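PDB 1O65: protein YiiM from Escherichia coli, which is of uncertain function but carries a MOSC domain, a fold associated with molybdenum binding, and may act as an oxidoreductase on nitrogenous compounds. Local coordinates for residues Leu69-Arg74 with Glu98-Asp103; Gln184-Ile189 with His201-Ala206. All blocks are in the same frame, centred on the assembly; numbering follows the deposited sequence.

How the contacts relate
Contact 1 lies deep in the MOSC domain and contact 2 in the YiiM-like three-helix region; their centres are about 21 Å apart, their nearest atoms about 10 Å, and they share no element. In contact 1 two neighbouring strands of the main sheet are joined by backbone hydrogen bonds, with polar side chains completing the pairing and a salt bridge at its more exposed end. Contact 2 has no backbone bond between its segments: two helices meet through a few aliphatic groups and one arginine–glutamate pair. It buries 252 Å² against 678 Å² for contact 1, although its apolar residues are also buried.

Contact 1. Residues Leu69-Arg74 with Glu98-Asp103; sequences LCHYPR and ENLSTD
Strands 69-73 and 100-102 are the parallel pair of a beta-alpha-beta unit, with helix 75-83 in the crossover, inside the MOSC domain. At the start of the pairing Cys70 O takes two donors, Asn99 N at 2.8 Å on a lone pair and Leu100 N nearly along the C=O axis. Asn99 turns its side chain back on the same residue, so that OD1 receives Cys70 N in the carbonyl plane at 2.8 Å. Two residues on, Tyr72 N donates to Leu100 O almost straight. The tight side is the buried one of His71, Leu100 and Thr102: Leu100 CB sits over the ring face, 4.1 Å from the His71 centroid, a CH-pi contact. The ring's rotation is fixed at both nitrogens, His71 NE2 meeting Thr102 OG1 in the ring plane at 2.9 Å and ND1 bonding Tyr158 OH. The Tyr72 and Ser101 face is wetter: one water donates to Tyr72 O and to Glu98 OE2, which also bonds Tyr77 OH, and accepts from Ser101 OG. Toward Arg74 and Asp103 the contact opens to solvent. The bent Arg74 chain lays its guanidinium over Thr102 C; NH1 pairs with Asp18, while Arg74 NH2 makes a salt bridge to Asp103 OD2, 2.7 Å away and above the carboxylate plane.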
loop_
_atom_site.group_PDB
_atom_site.type_symbol
_atom_site.label_atom_id
_atom_site.label_comp_id
_atom_site.label_asym_id
_atom_site.label_seq_id
_atom_site.Cartn_x
_atom_site.Cartn_y
_atom_site.Cartn_z
ATOM N N LEU A 69 -7.904 1.156 2.537
ATOM C CA LEU A 69 -7.733 0.715 1.182
ATOM C C LEU A 69 -6.312 0.230 0.864
ATOM O O LEU A 69 -5.335 0.889 1.200
ATOM C CB LEU A 69 -8.021 1.854 0.187
ATOM C CG LEU A 69 -9.446 2.318 -0.024
ATOM C CD1 LEU A 69 -9.478 3.750 -0.538
ATOM C CD2 LEU A 69 -10.214 1.410 -0.986
ATOM N N CYS A 70 -6.213 -0.858 0.125
ATOM C CA CYS A 70 -4.936 -1.464 -0.238
ATOM C C CYS A 70 -4.723 -1.331 -1.749
ATOM O O CYS A 70 -5.649 -1.668 -2.505
ATOM C CB CYS A 70 -4.945 -2.951 0.150
ATOM S SG CYS A 70 -3.450 -3.851 -0.414
ATOM N N HIS A 71 -3.560 -0.903 -2.183
ATOM C CA HIS A 71 -3.294 -0.722 -3.606
ATOM C C HIS A 71 -2.186 -1.653 -4.084
ATOM O O HIS A 71 -1.164 -1.744 -3.399
ATOM C CB HIS A 71 -2.780 0.733 -3.828
ATOM C CG HIS A 71 -2.869 1.183 -5.247
ATOM N ND1 HIS A 71 -3.603 2.304 -5.629
ATOM C CD2 HIS A 71 -2.379 0.646 -6.391
ATOM C CE1 HIS A 71 -3.544 2.434 -6.943
ATOM N NE2 HIS A 71 -2.806 1.448 -7.426
ATOM N N TYR A 72 -2.328 -2.281 -5.251
ATOM C CA TYR A 72 -1.206 -3.082 -5.773
ATOM C C TYR A 72 -1.053 -2.793 -7.266
ATOM O O TYR A 72 -1.989 -2.840 -8.074
ATOM C CB TYR A 72 -1.310 -4.556 -5.475
ATOM C CG TYR A 72 -0.004 -5.324 -5.510
ATOM C CD1 TYR A 72 0.960 -5.148 -4.529
ATOM C CD2 TYR A 72 0.272 -6.242 -6.528
ATOM C CE1 TYR A 72 2.154 -5.838 -4.534
ATOM C CE2 TYR A 72 1.461 -6.935 -6.541
ATOM C CZ TYR A 72 2.401 -6.737 -5.546
ATOM O OH TYR A 72 3.593 -7.430 -5.575
ATOM N N PRO A 73 0.144 -2.376 -7.645
ATOM C CA PRO A 73 0.388 -2.067 -9.046
ATOM C C PRO A 73 0.347 -3.328 -9.881
ATOM O O PRO A 73 1.042 -4.325 -9.559
ATOM C CB PRO A 73 1.758 -1.419 -9.051
ATOM C CG PRO A 73 2.024 -1.001 -7.629
ATOM C CD PRO A 73 1.252 -1.962 -6.761
ATOM N N ARG A 74 -0.428 -3.317 -10.967
ATOM C CA ARG A 74 -0.405 -4.458 -11.888
ATOM C C ARG A 74 0.994 -4.655 -12.475
ATOM O O ARG A 74 1.299 -5.794 -12.866
ATOM C CB ARG A 74 -1.402 -4.343 -13.042
ATOM C CG ARG A 74 -2.860 -4.503 -12.622
ATOM C CD ARG A 74 -3.782 -4.736 -13.822
ATOM N NE ARG A 74 -4.009 -3.487 -14.527
ATOM C CZ ARG A 74 -4.816 -2.476 -14.357
ATOM N NH1 ARG A 74 -5.698 -2.402 -13.369
ATOM N NH2 ARG A 74 -4.798 -1.436 -15.215
ATOM N N GLU A 98 -5.470 -6.630 -2.873
ATOM C CA GLU A 98 -5.744 -5.236 -3.140
ATOM C C GLU A 98 -7.191 -4.885 -3.413
ATOM O O GLU A 98 -8.012 -5.637 -3.933
ATOM C CB GLU A 98 -4.889 -4.757 -4.332
ATOM C CG GLU A 98 -5.256 -5.389 -5.657
ATOM C CD GLU A 98 -4.387 -6.597 -5.954
ATOM O OE1 GLU A 98 -4.111 -7.365 -5.013
ATOM O OE2 GLU A 98 -3.963 -6.784 -7.112
ATOM N N ASN A 99 -7.531 -3.640 -3.060
ATOM C CA ASN A 99 -8.850 -3.100 -3.395
ATOM C C ASN A 99 -8.728 -2.325 -4.713
ATOM O O ASN A 99 -9.661 -2.303 -5.502
ATOM C CB ASN A 99 -9.354 -2.130 -2.339
ATOM C CG ASN A 99 -9.399 -2.742 -0.956
ATOM O OD1 ASN A 99 -8.681 -2.267 -0.060
ATOM N ND2 ASN A 99 -10.244 -3.760 -0.803
ATOM N N LEU A 100 -7.560 -1.682 -4.893
ATOM C CA LEU A 100 -7.342 -0.847 -6.068
ATOM C C LEU A 100 -6.261 -1.381 -7.003
ATOM O O LEU A 100 -5.128 -1.604 -6.606
ATOM C CB LEU A 100 -6.984 0.577 -5.656
ATOM C CG LEU A 100 -7.993 1.339 -4.795
ATOM C CD1 LEU A 100 -7.537 2.762 -4.534
ATOM C CD2 LEU A 100 -9.373 1.325 -5.431
ATOM N N SER A 101 -6.605 -1.526 -8.291
ATOM C CA SER A 101 -5.638 -2.062 -9.250
ATOM C C SER A 101 -5.471 -1.086 -10.410
ATOM O O SER A 101 -6.466 -0.646 -10.980
ATOM C CB SER A 101 -6.056 -3.435 -9.734
ATOM O OG SER A 101 -5.193 -3.911 -10.756
ATOM N N THR A 102 -4.235 -0.731 -10.744
ATOM C CA THR A 102 -3.903 0.201 -11.782
ATOM C C THR A 102 -2.598 -0.088 -12.548
ATOM O O THR A 102 -1.782 -0.946 -12.232
ATOM C CB THR A 102 -3.570 1.595 -11.155
ATOM O OG1 THR A 102 -2.453 1.391 -10.274
ATOM C CG2 THR A 102 -4.711 2.269 -10.458
ATOM N N ASP A 103 -2.357 0.781 -13.524
ATOM C CA ASP A 103 -1.124 0.869 -14.283
ATOM C C ASP A 103 -0.617 2.318 -14.053
ATOM O O ASP A 103 -1.467 3.150 -13.719
ATOM C CB ASP A 103 -1.285 0.732 -15.781
ATOM C CG ASP A 103 -1.566 -0.666 -16.280
ATOM O OD1 ASP A 103 -0.706 -1.558 -16.173
ATOM O OD2 ASP A 103 -2.687 -0.825 -16.814
HETATM O O HOH W 1 -3.357 -4.894 -9.139
HETATM O O HOH W 2 -6.759 0.232 -14.133
#

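Contact 2. Residues Gln184-Ile189 with His201-Ala206; sequences QEAAAI and HRLLSA
Two helices of the YiiM-like three-helix domain, 183-191 and 197-204, meet here through a narrow set of side chains. His201 opens the second segment on the side turned from the partner helix, and its carbonyl O accepts Ser205 OG at 2.9 Å, a side-chain bond back to the carbonyl four residues earlier. Arg202 comes next and carries the polar half of the contact. Its chain bends at chi3 (-144°) and presents the guanidinium end-on, with NH1 and NH2 both closing on a single oxygen in a salt bridge. Arg202 NH1 lies 2.6 Å from Glu185 OE1, nearly along the carboxylate bond to that oxygen; Arg202 NH2 meets the same Glu185 OE1 at 2.8 Å on its syn lone pair. The acceptor sits at the edge of the cation, in its plane. Carboxylate and guanidinium are only 21° from coplanar, and the opposite charges probably favour the ionised form of each. Leu203 supplies the apolar half, its CG anti to the backbone N (chi1 179°) and its two methyls parted between two residues of helix 183-191. Leu203 CD1 packs on Ala186 CB at 3.7 Å, and Leu203 CD2 touches Ile189 CG2 at 4.2 Å. The other branch of Ile189 ends in CD1, which lies by Leu203 CB and Arg202 NH1 and so borders both halves. The Leu204 side chain, like that of His201, packs on helix 211-223. Helix 197-204 thus meets both helices, which also touch each other through a weak bond from Arg220 NH1 to Ile189 O, while Ala206 rests on Val181 in the loop after strand 172-176.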
loop_
_atom_site.group_PDB
_atom_site.type_symbol
_atom_site.label_atom_id
_atom_site.label_comp_id
_atom_site.label_asym_id
_atom_site.label_seq_id
_atom_site.Cartn_x
_atom_site.Cartn_y
_atom_site.Cartn_z
ATOM N N GLN A 184 8.749 3.852 -2.025
ATOM C CA GLN A 184 9.964 3.068 -2.184
ATOM C C GLN A 184 10.945 3.422 -1.073
ATOM O O GLN A 184 11.470 2.524 -0.425
ATOM C CB GLN A 184 10.596 3.285 -3.559
ATOM C CG GLN A 184 11.948 2.588 -3.735
ATOM C CD GLN A 184 12.492 2.855 -5.143
ATOM O OE1 GLN A 184 12.755 3.990 -5.534
ATOM N NE2 GLN A 184 12.654 1.797 -5.924
ATOM N N GLU A 185 11.159 4.715 -0.864
ATOM C CA GLU A 185 12.030 5.171 0.210
ATOM C C GLU A 185 11.520 4.703 1.577
ATOM O O GLU A 185 12.292 4.189 2.372
ATOM C CB GLU A 185 12.163 6.682 0.215
ATOM C CG GLU A 185 12.848 7.300 -0.996
ATOM C CD GLU A 185 12.737 8.828 -0.946
ATOM O OE1 GLU A 185 13.439 9.387 -0.059
ATOM O OE2 GLU A 185 11.956 9.401 -1.734
ATOM N N ALA A 186 10.235 4.872 1.879
ATOM C CA ALA A 186 9.718 4.450 3.165
ATOM C C ALA A 186 9.953 2.941 3.336
ATOM O O ALA A 186 10.412 2.515 4.388
ATOM C CB ALA A 186 8.258 4.785 3.340
ATOM N N ALA A 187 9.630 2.173 2.277
ATOM C CA ALA A 187 9.848 0.755 2.324
ATOM C C ALA A 187 11.329 0.473 2.592
ATOM O O ALA A 187 11.569 -0.296 3.533
ATOM C CB ALA A 187 9.375 0.010 1.077
ATOM N N ALA A 188 12.255 1.142 1.951
ATOM C CA ALA A 188 13.676 0.925 2.122
ATOM C C ALA A 188 14.175 1.311 3.511
ATOM O O ALA A 188 15.058 0.694 4.121
ATOM C CB ALA A 188 14.477 1.731 1.063
ATOM N N ILE A 189 13.688 2.427 4.002
ATOM C CA ILE A 189 14.018 2.898 5.333
ATOM C C ILE A 189 13.534 1.879 6.371
ATOM O O ILE A 189 14.159 1.681 7.414
ATOM C CB ILE A 189 13.334 4.260 5.635
ATOM C CG1 ILE A 189 13.926 5.355 4.749
ATOM C CG2 ILE A 189 13.472 4.565 7.117
ATOM C CD1 ILE A 189 13.254 6.710 4.805
ATOM N N HIS A 201 14.078 9.991 11.367
ATOM C CA HIS A 201 13.467 11.307 11.609
ATOM C C HIS A 201 12.773 11.786 10.327
ATOM O O HIS A 201 11.692 12.359 10.326
ATOM C CB HIS A 201 14.497 12.314 12.093
ATOM C CG HIS A 201 13.986 13.706 12.283
ATOM N ND1 HIS A 201 14.105 14.662 11.281
ATOM C CD2 HIS A 201 13.376 14.323 13.300
ATOM C CE1 HIS A 201 13.587 15.817 11.705
ATOM N NE2 HIS A 201 13.133 15.621 12.924
ATOM N N ARG A 202 13.416 11.505 9.212
ATOM C CA ARG A 202 12.874 11.898 7.913
ATOM C C ARG A 202 11.559 11.194 7.617
ATOM O O ARG A 202 10.588 11.853 7.235
ATOM C CB ARG A 202 13.960 11.692 6.867
ATOM C CG ARG A 202 13.506 11.350 5.474
ATOM C CD ARG A 202 14.715 11.578 4.520
ATOM N NE ARG A 202 14.189 12.083 3.268
ATOM C CZ ARG A 202 13.879 11.336 2.233
ATOM N NH1 ARG A 202 14.090 10.020 2.368
ATOM N NH2 ARG A 202 13.418 11.930 1.121
ATOM N N LEU A 203 11.438 9.890 7.856
ATOM C CA LEU A 203 10.205 9.168 7.593
ATOM C C LEU A 203 9.092 9.644 8.509
ATOM O O LEU A 203 7.942 9.838 8.075
ATOM C CB LEU A 203 10.348 7.650 7.650
ATOM C CG LEU A 203 9.060 6.834 7.412
ATOM C CD1 LEU A 203 8.384 7.186 6.096
ATOM C CD2 LEU A 203 9.385 5.335 7.406
ATOM N N LEU A 204 9.391 9.939 9.754
ATOM C CA LEU A 204 8.407 10.414 10.724
ATOM C C LEU A 204 7.886 11.799 10.353
ATOM O O LEU A 204 6.832 12.172 10.871
ATOM C CB LEU A 204 8.951 10.447 12.142
ATOM C CG LEU A 204 9.159 9.133 12.896
ATOM C CD1 LEU A 204 10.130 9.341 14.050
ATOM C CD2 LEU A 204 7.834 8.566 13.445
ATOM N N SER A 205 8.528 12.531 9.453
ATOM C CA SER A 205 8.150 13.855 9.014
ATOM C C SER A 205 7.191 13.847 7.825
ATOM O O SER A 205 6.608 14.871 7.469
ATOM C CB SER A 205 9.425 14.656 8.603
ATOM O OG SER A 205 10.239 14.795 9.794
ATOM N N ALA A 206 7.093 12.734 7.134
ATOM C CA ALA A 206 6.206 12.623 5.991
ATOM C C ALA A 206 4.753 12.715 6.438
ATOM O O ALA A 206 4.247 11.916 7.248
ATOM C CB ALA A 206 6.415 11.288 5.284
#